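Local atomic coordinates of papain-like protease (Human betacoronavirus 2c EMC/2012, PDB entry 4PT5), a protein that probably acts as the papain-like cysteine protease of a human betacoronavirus, cleaving peptide bonds, and carries a zinc-bound subdomain. Residues P244-S249 and V312-Q317. Residues are numbered along the deposited sequence; the frame is centred on the assembly and turned at random.
Sequences PWLLLS and VLFPGQ
The ring of Phe-314 takes Leu-246 O at its edge, in the ring plane. Leu-248 reaches the same ring obliquely, with CD1 3.5 Å from Phe-314 CE1. Phe-314 CG stands anti to its carbonyl carbon (chi1 -68°), which turns the ring toward Leu-248 CD1. The indole of Trp-245 has Leu-247 N at its edge, in plane. Leu-313 CD1 meets Trp-245 CE3 obliquely at 3.8 Å and also touches Leu-247 CB. Leu-246, Leu-248, Val-312 and Phe-314 share one face of the sheet; Leu-247 and Leu-313 lie on the other. Gln-317 bends at chi2, and its CG packs 3.9 Å from Leu-246 CB.

Four backbone bonds join the antiparallel strands. Leu-246 and Phe-314 form one hydrogen-bonded pair. Leu-246 N to Phe-314 O is 2.9 Å. Leu-248 and Val-312 form the next such pair, with Leu-248 N to Val-312 O at 2.8 Å. Leu-247 and Leu-313 make the non-hydrogen-bonded pair between them.

Strand 304-315 also pairs with 253-258 and 267-271, consistent with the palm of the thumb-palm-fingers fold. Strand 245-250 continues the sheet to strand 210-212 through backbone bonds of Leu-247 and Ser-249. Trp-245 packs on helix 206-209, and its NE1 hydrogen-bonds to Lys-126 O. On the face of Leu-246 and Leu-248, Leu-220 of helix 217-220 touches both side chains. Strand 233-242 adds His-241 beside Leu-246 and Gln-317.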
ATOM      1  N   PRO A 244      16.260 -22.104  -4.600  1.00 69.29           N
ATOM      2  CA  PRO A 244      15.783 -23.075  -3.607  1.00 68.18           C
ATOM      3  C   PRO A 244      14.332 -23.500  -3.860  1.00 67.85           C
ATOM      4  O   PRO A 244      13.919 -24.580  -3.428  1.00 67.48           O
ATOM      5  CB  PRO A 244      15.889 -22.308  -2.286  1.00 67.60           C
ATOM      6  CG  PRO A 244      15.778 -20.874  -2.670  1.00 68.41           C
ATOM      7  CD  PRO A 244      16.448 -20.764  -4.009  1.00 69.55           C
ATOM      8  N   TRP A 245      13.582 -22.645  -4.551  1.00 67.46           N
ATOM      9  CA  TRP A 245      12.190 -22.895  -4.940  1.00 67.81           C
ATOM     10  C   TRP A 245      11.789 -21.880  -5.971  1.00 67.77           C
ATOM     11  O   TRP A 245      12.480 -20.875  -6.155  1.00 69.12           O
ATOM     12  CB  TRP A 245      11.255 -22.824  -3.732  1.00 66.71           C
ATOM     13  CG  TRP A 245      11.482 -21.616  -2.853  1.00 66.11           C
ATOM     14  CD1 TRP A 245      12.243 -21.545  -1.689  1.00 66.16           C
ATOM     15  CD2 TRP A 245      10.950 -20.256  -3.042  1.00 66.06           C
ATOM     16  NE1 TRP A 245      12.217 -20.279  -1.160  1.00 66.23           N
ATOM     17  CE2 TRP A 245      11.461 -19.457  -1.921  1.00 66.18           C
ATOM     18  CE3 TRP A 245      10.130 -19.645  -3.987  1.00 65.92           C
ATOM     19  CZ2 TRP A 245      11.155 -18.112  -1.778  1.00 65.75           C
ATOM     20  CZ3 TRP A 245       9.828 -18.287  -3.830  1.00 64.13           C
ATOM     21  CH2 TRP A 245      10.330 -17.542  -2.754  1.00 64.05           C
ATOM     22  N   LEU A 246      10.671 -22.120  -6.653  1.00 65.61           N
ATOM     23  CA  LEU A 246      10.203 -21.197  -7.684  1.00 65.30           C
ATOM     24  C   LEU A 246       8.709 -20.919  -7.597  1.00 65.55           C
ATOM     25  O   LEU A 246       7.888 -21.826  -7.731  1.00 65.77           O
ATOM     26  CB  LEU A 246      10.562 -21.721  -9.081  1.00 66.80           C
ATOM     27  CG  LEU A 246      10.064 -20.949 -10.312  1.00 65.70           C
ATOM     28  CD1 LEU A 246      10.765 -19.603 -10.465  1.00 65.96           C
ATOM     29  CD2 LEU A 246      10.239 -21.790 -11.566  1.00 65.35           C
ATOM     30  N   LEU A 247       8.371 -19.650  -7.386  1.00 65.41           N
ATOM     31  CA  LEU A 247       6.985 -19.206  -7.392  1.00 64.74           C
ATOM     32  C   LEU A 247       6.675 -18.501  -8.708  1.00 65.73           C
ATOM     33  O   LEU A 247       7.363 -17.548  -9.086  1.00 66.20           O
ATOM     34  CB  LEU A 247       6.709 -18.277  -6.202  1.00 63.78           C
ATOM     35  CG  LEU A 247       5.274 -17.792  -5.961  1.00 62.85           C
ATOM     36  CD1 LEU A 247       4.369 -18.918  -5.482  1.00 61.57           C
ATOM     37  CD2 LEU A 247       5.270 -16.641  -4.966  1.00 62.24           C
ATOM     38  N   LEU A 248       5.649 -18.991  -9.404  1.00 64.51           N
ATOM     39  CA  LEU A 248       5.176 -18.380 -10.644  1.00 63.41           C
ATOM     40  C   LEU A 248       3.751 -17.869 -10.465  1.00 64.82           C
ATOM     41  O   LEU A 248       2.923 -18.532  -9.841  1.00 65.11           O
ATOM     42  CB  LEU A 248       5.229 -19.377 -11.806  1.00 62.61           C
ATOM     43  CG  LEU A 248       6.548 -20.045 -12.216  1.00 62.95           C
ATOM     44  CD1 LEU A 248       6.294 -21.010 -13.363  1.00 62.99           C
ATOM     45  CD2 LEU A 248       7.615 -19.036 -12.611  1.00 63.82           C
ATOM     46  N   SER A 249       3.470 -16.692 -11.018  1.00 65.25           N
ATOM     47  CA  SER A 249       2.153 -16.079 -10.882  1.00 64.64           C
ATOM     48  C   SER A 249       1.580 -15.604 -12.211  1.00 65.50           C
ATOM     49  O   SER A 249       2.314 -15.286 -13.146  1.00 67.07           O
ATOM     50  CB  SER A 249       2.200 -14.911  -9.893  1.00 65.23           C
ATOM     51  OG  SER A 249       2.550 -15.351  -8.595  1.00 66.86           O
ATOM     52  N   VAL A 312       1.646 -20.578  -8.579  1.00 61.12           N
ATOM     53  CA  VAL A 312       2.075 -21.980  -8.627  1.00 61.29           C
ATOM     54  C   VAL A 312       3.507 -22.093  -8.094  1.00 63.31           C
ATOM     55  O   VAL A 312       4.414 -21.403  -8.573  1.00 62.68           O
ATOM     56  CB  VAL A 312       1.996 -22.573 -10.062  1.00 61.74           C
ATOM     57  CG1 VAL A 312       2.316 -24.060 -10.052  1.00 60.28           C
ATOM     58  CG2 VAL A 312       0.622 -22.357 -10.685  1.00 60.94           C
ATOM     59  N   LEU A 313       3.703 -22.964  -7.102  1.00 64.32           N
ATOM     60  CA  LEU A 313       5.014 -23.128  -6.462  1.00 63.50           C
ATOM     61  C   LEU A 313       5.730 -24.417  -6.872  1.00 64.19           C
ATOM     62  O   LEU A 313       5.172 -25.513  -6.780  1.00 62.64           O
ATOM     63  CB  LEU A 313       4.893 -23.034  -4.933  1.00 62.32           C
ATOM     64  CG  LEU A 313       6.166 -23.058  -4.074  1.00 61.54           C
ATOM     65  CD1 LEU A 313       7.087 -21.877  -4.365  1.00 60.42           C
ATOM     66  CD2 LEU A 313       5.801 -23.105  -2.597  1.00 59.95           C
ATOM     67  N   PHE A 314       6.976 -24.259  -7.311  1.00 65.29           N
ATOM     68  CA  PHE A 314       7.818 -25.354  -7.777  1.00 64.83           C
ATOM     69  C   PHE A 314       8.999 -25.543  -6.830  1.00 64.74           C
ATOM     70  O   PHE A 314       9.341 -24.619  -6.086  1.00 66.28           O
ATOM     71  CB  PHE A 314       8.345 -25.043  -9.180  1.00 66.39           C
ATOM     72  CG  PHE A 314       7.285 -25.049 -10.247  1.00 67.29           C
ATOM     73  CD1 PHE A 314       6.546 -23.902 -10.521  1.00 66.74           C
ATOM     74  CD2 PHE A 314       7.034 -26.201 -10.987  1.00 66.19           C
ATOM     75  CE1 PHE A 314       5.571 -23.907 -11.504  1.00 66.90           C
ATOM     76  CE2 PHE A 314       6.062 -26.209 -11.973  1.00 67.35           C
ATOM     77  CZ  PHE A 314       5.327 -25.061 -12.232  1.00 67.50           C
ATOM     78  N   PRO A 315       9.635 -26.734  -6.856  1.00 64.62           N
ATOM     79  CA  PRO A 315      10.845 -26.955  -6.059  1.00 65.10           C
ATOM     80  C   PRO A 315      12.038 -26.162  -6.603  1.00 65.23           C
ATOM     81  O   PRO A 315      11.886 -25.386  -7.550  1.00 63.82           O
ATOM     82  CB  PRO A 315      11.100 -28.464  -6.203  1.00 63.73           C
ATOM     83  CG  PRO A 315       9.843 -29.037  -6.762  1.00 63.21           C
ATOM     84  CD  PRO A 315       9.254 -27.947  -7.597  1.00 63.26           C
ATOM     85  N   GLY A 316      13.207 -26.354  -5.999  1.00 67.05           N
ATOM     86  CA  GLY A 316      14.428 -25.671  -6.423  1.00 68.15           C
ATOM     87  C   GLY A 316      14.843 -26.004  -7.841  1.00 69.21           C
ATOM     88  O   GLY A 316      14.886 -27.173  -8.223  1.00 72.03           O
ATOM     89  N   GLN A 317      15.139 -24.968  -8.621  1.00 69.86           N
ATOM     90  CA  GLN A 317      15.565 -25.137 -10.008  1.00 70.51           C
ATOM     91  C   GLN A 317      17.083 -25.278 -10.107  1.00 73.23           C
ATOM     92  O   GLN A 317      17.826 -24.705  -9.304  1.00 72.46           O
ATOM     93  CB  GLN A 317      15.099 -23.960 -10.874  1.00 68.65           C
ATOM     94  CG  GLN A 317      13.642 -23.549 -10.708  1.00 68.31           C
ATOM     95  CD  GLN A 317      12.665 -24.634 -11.113  1.00 67.81           C
ATOM     96  OE1 GLN A 317      12.289 -25.479 -10.303  1.00 68.83           O
ATOM     97  NE2 GLN A 317      12.238 -24.605 -12.366  1.00 67.47           N
TER